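Local structure of actin binding protein family protein (Entamoeba histolytica HM-1:IMSS, 6K2F) at residues A[6-11]-A[24-29]; A[35-40]-A[53-58]; A[84-89]-A[93-98]. The protein probably binds monomeric ADP-actin through ADF-homology domains, of which this is the N-terminal one, and so probably restrains actin polymerization. One frame throughout, in Å; residues are numbered along the deposited sequence.

Contact 1: residues A[6-11]-A[24-29]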
loop_
_atom_site.group_PDB
_atom_site.type_symbol
_atom_site.label_atom_id
_atom_site.label_comp_id
_atom_site.label_asym_id
_atom_site.label_seq_id
_atom_site.Cartn_x
_atom_site.Cartn_y
_atom_site.Cartn_z
ATOM N N THR A 6 22.648 -5.622 0.592
ATOM C CA THR A 6 22.094 -6.175 -0.666
ATOM C C THR A 6 20.595 -6.432 -0.491
ATOM O O THR A 6 19.828 -6.102 -1.418
ATOM C CB THR A 6 22.812 -7.459 -1.080
ATOM O OG1 THR A 6 24.194 -7.136 -1.193
ATOM C CG2 THR A 6 22.283 -8.014 -2.384
ATOM N N ASP A 7 20.183 -7.004 0.646
ATOM C CA ASP A 7 18.752 -7.336 0.866
ATOM C C ASP A 7 17.935 -6.048 0.820
ATOM O O ASP A 7 16.858 -6.061 0.235
ATOM C CB ASP A 7 18.507 -8.085 2.177
ATOM C CG ASP A 7 18.771 -9.581 2.104
ATOM O OD1 ASP A 7 18.957 -10.101 0.982
ATOM O OD2 ASP A 7 18.786 -10.220 3.173
ATOM N N LEU A 8 18.422 -4.974 1.453
ATOM C CA LEU A 8 17.675 -3.689 1.484
ATOM C C LEU A 8 17.571 -3.152 0.061
ATOM O O LEU A 8 16.488 -2.721 -0.325
ATOM C CB LEU A 8 18.366 -2.677 2.407
ATOM C CG LEU A 8 17.776 -1.260 2.404
ATOM C CD1 LEU A 8 16.291 -1.285 2.727
ATOM C CD2 LEU A 8 18.525 -0.373 3.392
ATOM N N ILE A 9 18.662 -3.146 -0.692
ATOM C CA ILE A 9 18.616 -2.633 -2.091
ATOM C C ILE A 9 17.607 -3.459 -2.889
ATOM O O ILE A 9 16.802 -2.858 -3.602
ATOM C CB ILE A 9 19.992 -2.611 -2.749
ATOM C CG1 ILE A 9 20.958 -1.704 -1.985
ATOM C CG2 ILE A 9 19.865 -2.184 -4.198
ATOM C CD1 ILE A 9 22.402 -1.927 -2.325
ATOM N N ASN A 10 17.668 -4.784 -2.804
ATOM C CA ASN A 10 16.741 -5.680 -3.547
ATOM C C ASN A 10 15.281 -5.364 -3.181
ATOM O O ASN A 10 14.442 -5.277 -4.102
ATOM C CB ASN A 10 17.059 -7.152 -3.277
ATOM C CG ASN A 10 16.055 -8.097 -3.906
ATOM O OD1 ASN A 10 15.526 -8.988 -3.242
ATOM N ND2 ASN A 10 15.778 -7.897 -5.185
ATOM N N LYS A 11 14.968 -5.276 -1.886
ATOM C CA LYS A 11 13.573 -5.087 -1.431
ATOM C C LYS A 11 13.106 -3.702 -1.877
ATOM O O LYS A 11 11.954 -3.564 -2.316
ATOM C CB LYS A 11 13.457 -5.251 0.084
ATOM C CG LYS A 11 13.682 -6.659 0.622
ATOM C CD LYS A 11 12.898 -7.780 -0.039
ATOM C CE LYS A 11 13.402 -9.147 0.379
ATOM N NZ LYS A 11 14.854 -9.300 0.120
ATOM N N ILE A 24 9.682 1.002 3.961
ATOM C CA ILE A 24 10.722 0.099 4.512
ATOM C C ILE A 24 11.408 0.854 5.633
ATOM O O ILE A 24 11.863 1.962 5.412
ATOM C CB ILE A 24 11.733 -0.320 3.439
ATOM C CG1 ILE A 24 11.043 -0.997 2.257
ATOM C CG2 ILE A 24 12.811 -1.191 4.067
ATOM C CD1 ILE A 24 11.917 -1.114 1.009
ATOM N N GLN A 25 11.410 0.283 6.821
ATOM C CA GLN A 25 12.183 0.840 7.947
ATOM C C GLN A 25 13.535 0.160 7.904
ATOM O O GLN A 25 13.561 -1.080 7.672
ATOM C CB GLN A 25 11.516 0.586 9.287
ATOM C CG GLN A 25 12.253 1.244 10.450
ATOM C CD GLN A 25 11.496 1.012 11.730
ATOM O OE1 GLN A 25 10.833 -0.005 11.897
ATOM N NE2 GLN A 25 11.603 1.955 12.639
ATOM N N ALA A 26 14.604 0.928 8.067
ATOM C CA ALA A 26 15.966 0.361 8.030
ATOM C C ALA A 26 16.763 0.897 9.211
ATOM O O ALA A 26 16.533 2.026 9.641
ATOM C CB ALA A 26 16.629 0.684 6.718
ATOM N N THR A 27 17.697 0.106 9.712
ATOM C CA THR A 27 18.623 0.541 10.776
ATOM C C THR A 27 20.033 0.115 10.401
ATOM O O THR A 27 20.214 -0.808 9.586
ATOM C CB THR A 27 18.266 -0.001 12.169
ATOM O OG1 THR A 27 18.301 -1.427 12.146
ATOM C CG2 THR A 27 16.897 0.451 12.620
ATOM N N ILE A 28 21.007 0.750 11.032
ATOM C CA ILE A 28 22.432 0.389 10.843
ATOM C C ILE A 28 22.743 -0.766 11.799
ATOM O O ILE A 28 22.636 -0.606 13.033
ATOM C CB ILE A 28 23.317 1.629 11.046
ATOM C CG1 ILE A 28 22.900 2.739 10.081
ATOM C CG2 ILE A 28 24.783 1.253 10.917
ATOM C CD1 ILE A 28 23.621 4.067 10.265
ATOM N N VAL A 29 23.142 -1.896 11.222
ATOM C CA VAL A 29 23.426 -3.169 11.921
ATOM C C VAL A 29 24.743 -3.668 11.346
ATOM O O VAL A 29 24.852 -3.776 10.112
ATOM C CB VAL A 29 22.312 -4.214 11.739
ATOM C CG1 VAL A 29 22.693 -5.539 12.390
ATOM C CG2 VAL A 29 20.993 -3.733 12.295
#
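Leu-8 holds its CG opposite its own backbone N (chi1 174°), which carries both methyls off the helix and across to Ile-24 and Ala-26; on the strand, chi1 of -57° sets the CG2 branch of Ile-24 trans to the backbone N and sends CG1 the other way, toward Lys-11. The contact is helix-on-sheet packing in the ADF-homology fold, where helix 6-18 lies on one face of the central mixed sheet; its segment 6-11 runs nearly antiparallel to segment 24-29, the axes 10.6 Å apart at closest and at 163°. The two methyls of Leu-8 divide the work. CD1 lies against Ile-24 CG2 at 3.7 Å, the two side chains passing at a slant, while CD2 reaches the small CB of Ala-26. No hydrogen bond links the segments; they meet through apolar surface, and the same layer continues onto Ile-33 of strand 32-39, which both Leu-8 and Ala-26 touch. The CB of Lys-11 also points at the strand, but its chain then turns off toward Asn-10. What meets Ile-24 here is therefore backbone: its CD1 rests 4.1 Å from both C and O of Lys-11.

Contact 2: residues A[35-40]-A[53-58]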
loop_
_atom_site.group_PDB
_atom_site.type_symbol
_atom_site.label_atom_id
_atom_site.label_comp_id
_atom_site.label_asym_id
_atom_site.label_seq_id
_atom_site.Cartn_x
_atom_site.Cartn_y
_atom_site.Cartn_z
ATOM N N ILE A 35 17.172 -3.998 6.538
ATOM C CA ILE A 35 15.699 -3.967 6.694
ATOM C C ILE A 35 15.377 -4.273 8.158
ATOM O O ILE A 35 15.881 -5.312 8.685
ATOM C CB ILE A 35 15.007 -4.995 5.791
ATOM C CG1 ILE A 35 15.294 -4.757 4.309
ATOM C CG2 ILE A 35 13.517 -5.020 6.080
ATOM C CD1 ILE A 35 15.096 -5.991 3.476
ATOM N N LYS A 36 14.604 -3.394 8.781
ATOM C CA LYS A 36 14.037 -3.615 10.132
ATOM C C LYS A 36 12.599 -4.094 10.008
ATOM O O LYS A 36 12.193 -4.987 10.772
ATOM C CB LYS A 36 14.105 -2.331 10.952
ATOM C CG LYS A 36 13.625 -2.476 12.387
ATOM C CD LYS A 36 14.640 -3.100 13.312
ATOM C CE LYS A 36 14.151 -3.178 14.746
ATOM N NZ LYS A 36 13.847 -1.842 15.314
ATOM N N ALA A 37 11.837 -3.486 9.093
ATOM C CA ALA A 37 10.399 -3.777 8.952
ATOM C C ALA A 37 9.921 -3.271 7.602
ATOM O O ALA A 37 10.560 -2.359 7.030
ATOM C CB ALA A 37 9.619 -3.089 10.052
ATOM N N ILE A 38 8.858 -3.889 7.117
ATOM C CA ILE A 38 8.211 -3.496 5.836
ATOM C C ILE A 38 6.729 -3.313 6.118
ATOM O O ILE A 38 6.121 -4.217 6.716
ATOM C CB ILE A 38 8.458 -4.553 4.762
ATOM C CG1 ILE A 38 9.955 -4.785 4.545
ATOM C CG2 ILE A 38 7.734 -4.153 3.490
ATOM C CD1 ILE A 38 10.254 -6.114 3.919
ATOM N N GLU A 39 6.163 -2.198 5.665
ATOM C CA GLU A 39 4.724 -1.895 5.800
ATOM C C GLU A 39 4.092 -1.879 4.407
ATOM O O GLU A 39 4.513 -1.054 3.561
ATOM C CB GLU A 39 4.540 -0.548 6.493
ATOM C CG GLU A 39 3.097 -0.084 6.556
ATOM C CD GLU A 39 2.121 -1.053 7.188
ATOM O OE1 GLU A 39 2.341 -1.426 8.380
ATOM O OE2 GLU A 39 1.135 -1.433 6.512
ATOM N N GLN A 40 3.102 -2.751 4.208
ATOM C CA GLN A 40 2.346 -2.872 2.939
ATOM C C GLN A 40 1.597 -1.563 2.710
ATOM O O GLN A 40 1.528 -1.119 1.556
ATOM C CB GLN A 40 1.388 -4.053 3.020
ATOM C CG GLN A 40 0.475 -4.169 1.815
ATOM C CD GLN A 40 1.272 -4.415 0.561
ATOM O OE1 GLN A 40 2.126 -5.299 0.506
ATOM N NE2 GLN A 40 0.973 -3.638 -0.466
ATOM N N LEU A 53 4.357 6.079 12.694
ATOM C CA LEU A 53 4.419 6.309 14.160
ATOM C C LEU A 53 4.409 4.979 14.923
ATOM O O LEU A 53 4.866 4.974 16.099
ATOM C CB LEU A 53 3.243 7.201 14.551
ATOM C CG LEU A 53 3.189 8.565 13.875
ATOM C CD1 LEU A 53 1.953 9.335 14.318
ATOM C CD2 LEU A 53 4.439 9.354 14.177
ATOM N N LYS A 54 3.867 3.918 14.323
ATOM C CA LYS A 54 3.792 2.569 14.936
ATOM C C LYS A 54 5.159 1.861 14.895
ATOM O O LYS A 54 5.340 0.888 15.640
ATOM C CB LYS A 54 2.811 1.685 14.162
ATOM C CG LYS A 54 1.339 2.066 14.221
ATOM C CD LYS A 54 0.459 0.977 13.610
ATOM C CE LYS A 54 -0.977 0.978 14.097
ATOM N NZ LYS A 54 -1.761 2.080 13.491
ATOM N N TYR A 55 6.079 2.306 14.038
ATOM C CA TYR A 55 7.367 1.626 13.789
ATOM C C TYR A 55 8.535 2.325 14.472
ATOM O O TYR A 55 9.508 1.650 14.774
ATOM C CB TYR A 55 7.608 1.583 12.285
ATOM C CG TYR A 55 6.742 0.560 11.599
ATOM C CD1 TYR A 55 5.446 0.850 11.213
ATOM C CD2 TYR A 55 7.198 -0.723 11.373
ATOM C CE1 TYR A 55 4.633 -0.102 10.616
ATOM C CE2 TYR A 55 6.409 -1.678 10.744
ATOM C CZ TYR A 55 5.124 -1.363 10.347
ATOM O OH TYR A 55 4.354 -2.323 9.748
ATOM N N LEU A 56 8.443 3.622 14.726
ATOM C CA LEU A 56 9.553 4.319 15.415
ATOM C C LEU A 56 9.672 3.805 16.847
ATOM O O LEU A 56 8.657 3.437 17.490
ATOM C CB LEU A 56 9.343 5.832 15.362
ATOM C CG LEU A 56 9.249 6.440 13.956
ATOM C CD1 LEU A 56 9.046 7.948 14.015
ATOM C CD2 LEU A 56 10.489 6.113 13.125
ATOM N N VAL A 57 10.897 3.736 17.339
ATOM C CA VAL A 57 11.171 3.336 18.740
ATOM C C VAL A 57 11.838 4.528 19.420
ATOM O O VAL A 57 12.871 4.977 18.943
ATOM C CB VAL A 57 12.062 2.087 18.815
ATOM C CG1 VAL A 57 12.377 1.754 20.252
ATOM C CG2 VAL A 57 11.421 0.890 18.121
ATOM N N GLU A 58 11.225 5.058 20.470
ATOM C CA GLU A 58 11.716 6.328 21.067
ATOM C C GLU A 58 13.178 6.164 21.501
ATOM O O GLU A 58 13.523 5.155 22.157
ATOM C CB GLU A 58 10.804 6.795 22.197
ATOM C CG GLU A 58 11.187 8.161 22.753
ATOM C CD GLU A 58 12.294 8.179 23.785
ATOM O OE1 GLU A 58 12.573 7.116 24.408
ATOM O OE2 GLU A 58 12.820 9.281 24.067
#
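Tyr-55 bridges a loop to a strand in a surface contact: it lies in the connection between helix 45-49 and strand 62-68 of the ADF-homology fold, and its ring reaches across to strand 32-39 of the central sheet, where Ala-37 and Glu-39 receive it. The strand is irregular at this point. A classic beta bulge sets two residues, Lys-36 and Ala-37, opposite the single Gln-25 of the adjacent strand 23-29, and two residues beyond Ala-37 the strand presents Glu-39 on the same side. Ala-37 CB and Glu-39 OE1 meet the rim of the tyrosine near the ring plane. Ala-37 CB sits against the CD2-CE2 edge, 3.6 Å from each of these Tyr-55 atoms. At the phenolic end, Tyr-55 OH donates a short hydrogen bond of 2.6 Å to OE1 of Glu-39. The carboxylate is turned 75° from the ring plane, and the hydroxyl approaches OE1 from the anti side, 30° out of the carboxylate plane. Glu-39 reaches this position through a bend: chi1 of 174° extends CG away from the backbone N, and a bend at chi2 brings OE1 beside the hydroxyl, near the ring plane. The other carboxylate oxygen, OE2, accepts the backbone N of Gly-41, so the two oxygens have separate donors and the rotation of the group is restrained. The ring also meets Phe-23 edge-to-face, and the backbone O of Tyr-55 takes a hydrogen bond from NE2 of Gln-25, the residue facing the bulge. Thus both ends of Tyr-55 are tied to neighbouring strands, the phenol to 32-39 and the backbone O to 23-29. Glu-39 CB also packs by the phenol, 3.7 Å from Tyr-55 OH.

Contact 3: residues A[84-89]-A[93-98]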
loop_
_atom_site.group_PDB
_atom_site.type_symbol
_atom_site.label_atom_id
_atom_site.label_comp_id
_atom_site.label_asym_id
_atom_site.label_seq_id
_atom_site.Cartn_x
_atom_site.Cartn_y
_atom_site.Cartn_z
ATOM N N ALA A 84 14.306 10.411 8.335
ATOM C CA ALA A 84 15.417 10.016 9.218
ATOM C C ALA A 84 15.023 10.455 10.620
ATOM O O ALA A 84 14.986 11.685 10.869
ATOM C CB ALA A 84 16.695 10.648 8.777
ATOM N N TYR A 85 14.716 9.480 11.473
ATOM C CA TYR A 85 14.383 9.720 12.895
ATOM C C TYR A 85 15.697 9.629 13.664
ATOM O O TYR A 85 16.250 8.536 13.742
ATOM C CB TYR A 85 13.343 8.723 13.398
ATOM C CG TYR A 85 13.142 8.784 14.895
ATOM C CD1 TYR A 85 12.763 9.955 15.524
ATOM C CD2 TYR A 85 13.363 7.680 15.692
ATOM C CE1 TYR A 85 12.596 10.016 16.898
ATOM C CE2 TYR A 85 13.211 7.734 17.061
ATOM C CZ TYR A 85 12.822 8.904 17.680
ATOM O OH TYR A 85 12.696 8.950 19.044
ATOM N N ILE A 86 16.217 10.764 14.085
ATOM C CA ILE A 86 17.526 10.828 14.775
ATOM C C ILE A 86 17.308 11.635 16.036
ATOM O O ILE A 86 17.538 12.847 16.063
ATOM C CB ILE A 86 18.623 11.394 13.857
ATOM C CG1 ILE A 86 18.694 10.607 12.549
ATOM C CG2 ILE A 86 19.958 11.419 14.604
ATOM C CD1 ILE A 86 19.619 11.215 11.529
ATOM N N PRO A 87 16.798 10.987 17.116
ATOM C CA PRO A 87 16.463 11.700 18.342
ATOM C C PRO A 87 17.690 12.320 19.015
ATOM O O PRO A 87 18.745 11.719 18.984
ATOM C CB PRO A 87 15.772 10.637 19.208
ATOM C CG PRO A 87 16.260 9.308 18.660
ATOM C CD PRO A 87 16.450 9.556 17.175
ATOM N N ASP A 88 17.525 13.495 19.613
ATOM C CA ASP A 88 18.631 14.302 20.183
ATOM C C ASP A 88 19.315 13.527 21.311
ATOM O O ASP A 88 20.510 13.784 21.542
ATOM C CB ASP A 88 18.126 15.639 20.712
ATOM C CG ASP A 88 17.755 16.650 19.655
ATOM O OD1 ASP A 88 18.285 16.548 18.526
ATOM O OD2 ASP A 88 16.969 17.561 19.993
ATOM N N ARG A 89 18.604 12.638 22.019
ATOM C CA ARG A 89 19.208 11.983 23.212
ATOM C C ARG A 89 20.016 10.757 22.776
ATOM O O ARG A 89 20.754 10.216 23.661
ATOM C CB ARG A 89 18.167 11.591 24.263
ATOM C CG ARG A 89 17.314 10.379 23.922
ATOM C CD ARG A 89 16.323 10.165 25.053
ATOM N NE ARG A 89 15.577 8.933 24.914
ATOM C CZ ARG A 89 15.977 7.747 25.375
ATOM N NH1 ARG A 89 17.156 7.627 25.960
ATOM N NH2 ARG A 89 15.210 6.687 25.196
ATOM N N ARG A 93 27.931 9.451 18.938
ATOM C CA ARG A 93 28.462 8.510 17.898
ATOM C C ARG A 93 27.312 8.040 16.987
ATOM O O ARG A 93 27.485 8.035 15.749
ATOM C CB ARG A 93 29.234 7.370 18.589
ATOM C CG ARG A 93 29.756 6.252 17.682
ATOM C CD ARG A 93 28.738 5.116 17.558
ATOM N NE ARG A 93 29.119 3.968 16.726
ATOM C CZ ARG A 93 28.284 2.986 16.359
ATOM N NH1 ARG A 93 27.020 2.985 16.755
ATOM N NH2 ARG A 93 28.715 1.995 15.603
ATOM N N MET A 94 26.171 7.657 17.561
ATOM C CA MET A 94 25.022 7.115 16.806
ATOM C C MET A 94 24.371 8.242 15.993
ATOM O O MET A 94 24.008 8.006 14.844
ATOM C CB MET A 94 23.992 6.474 17.739
ATOM C CG MET A 94 24.480 5.171 18.337
ATOM S SD MET A 94 24.468 3.867 17.078
ATOM C CE MET A 94 22.703 3.583 16.954
ATOM N N LYS A 95 24.222 9.435 16.561
ATOM C CA LYS A 95 23.593 10.548 15.816
ATOM C C LYS A 95 24.473 10.917 14.629
ATOM O O LYS A 95 23.916 11.135 13.531
ATOM C CB LYS A 95 23.401 11.778 16.694
ATOM C CG LYS A 95 22.373 11.611 17.783
ATOM C CD LYS A 95 21.944 12.935 18.372
ATOM C CE LYS A 95 23.026 13.629 19.143
ATOM N NZ LYS A 95 22.517 14.908 19.701
ATOM N N MET A 96 25.792 10.938 14.819
ATOM C CA MET A 96 26.730 11.321 13.734
ATOM C C MET A 96 26.678 10.237 12.652
ATOM O O MET A 96 26.603 10.586 11.463
ATOM C CB MET A 96 28.172 11.474 14.226
ATOM C CG MET A 96 28.414 12.678 15.134
ATOM S SD MET A 96 27.819 14.283 14.494
ATOM C CE MET A 96 26.231 14.398 15.315
ATOM N N LEU A 97 26.694 8.966 13.052
ATOM C CA LEU A 97 26.643 7.843 12.086
ATOM C C LEU A 97 25.336 7.911 11.296
ATOM O O LEU A 97 25.381 7.805 10.068
ATOM C CB LEU A 97 26.730 6.511 12.826
ATOM C CG LEU A 97 26.970 5.304 11.926
ATOM C CD1 LEU A 97 28.316 5.401 11.223
ATOM C CD2 LEU A 97 26.889 4.021 12.732
ATOM N N TYR A 98 24.185 8.092 11.945
ATOM C CA TYR A 98 22.897 8.129 11.213
ATOM C C TYR A 98 22.807 9.376 10.340
ATOM O O TYR A 98 22.289 9.301 9.231
ATOM C CB TYR A 98 21.701 8.022 12.156
ATOM C CG TYR A 98 21.334 6.590 12.422
ATOM C CD1 TYR A 98 21.980 5.849 13.400
ATOM C CD2 TYR A 98 20.375 5.969 11.654
ATOM C CE1 TYR A 98 21.626 4.525 13.624
ATOM C CE2 TYR A 98 19.997 4.664 11.872
ATOM C CZ TYR A 98 20.645 3.925 12.844
ATOM O OH TYR A 98 20.316 2.611 13.080
#
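Lys-95 crosses from helix 92-101 to the chain leaving strand 77-85, packing the two together in the ADF-homology fold, and its partners change along its length, from Ile-86 to the carbonyls of Pro-87 and Asp-88. Its CB lies 4.0 Å from CG2 of Ile-86, and CG keeps to that methyl while coming alongside the carbonyl oxygen of Pro-87. CD is nearer to this oxygen, at 3.5 Å from Pro-87 O. A bend at chi3 (-68°) then turns the chain along the backbone, and CE and NZ come to the carbonyl of Asp-88. There NZ donates a hydrogen bond of 2.9 Å to Asp-88 O, at a C=O...N angle of 128° and tilted 19° from the carbonyl plane. The Asp-88 carboxylate is not in contact with the ammonium group, its OD1 lying 4.7 Å from Lys-95 NZ, but its opposite charge may still steady the lysine electrostatically.

Nearer the helix, Ile-86 works with two branches: CG2 packs at CA of Lys-95, and CD1 meets CB of Tyr-98 at 3.9 Å. The Tyr-98 ring turns away from the isoleucine, and its OH is hydrogen-bonded to the backbone N of Ile-28. Helix 92-101 is thereby fitted between the exit of strand 77-85, which pairs with strand 114-120, and strand 23-29, whose Thr-27 and Ile-28 touch Tyr-98 and Leu-97.

In the fold
The three contacts illustrate how chemistry follows position within one ADF-homology domain. Contacts 1 and 3 are buried and join a helix to sheet strands or their ends, whereas contact 2 lies at the surface and ties a loop to a strand. Contact 1 is apolar packing with no hydrogen bond across it; contact 2 couples packing at a ring edge to a phenol-to-carboxylate hydrogen bond; contact 3 combines apolar packing with a lysine-to-backbone bond. Contacts 1 and 2 share the hairpin of strands 23-29 and 32-39, linked by backbone bonds between Gln-25 and Lys-36 and Ala-37. Tyr-98 OH joins contact 3 to contact 1 at Ile-28, and the Glu-58 to Arg-89 salt bridge joins it to contact 2.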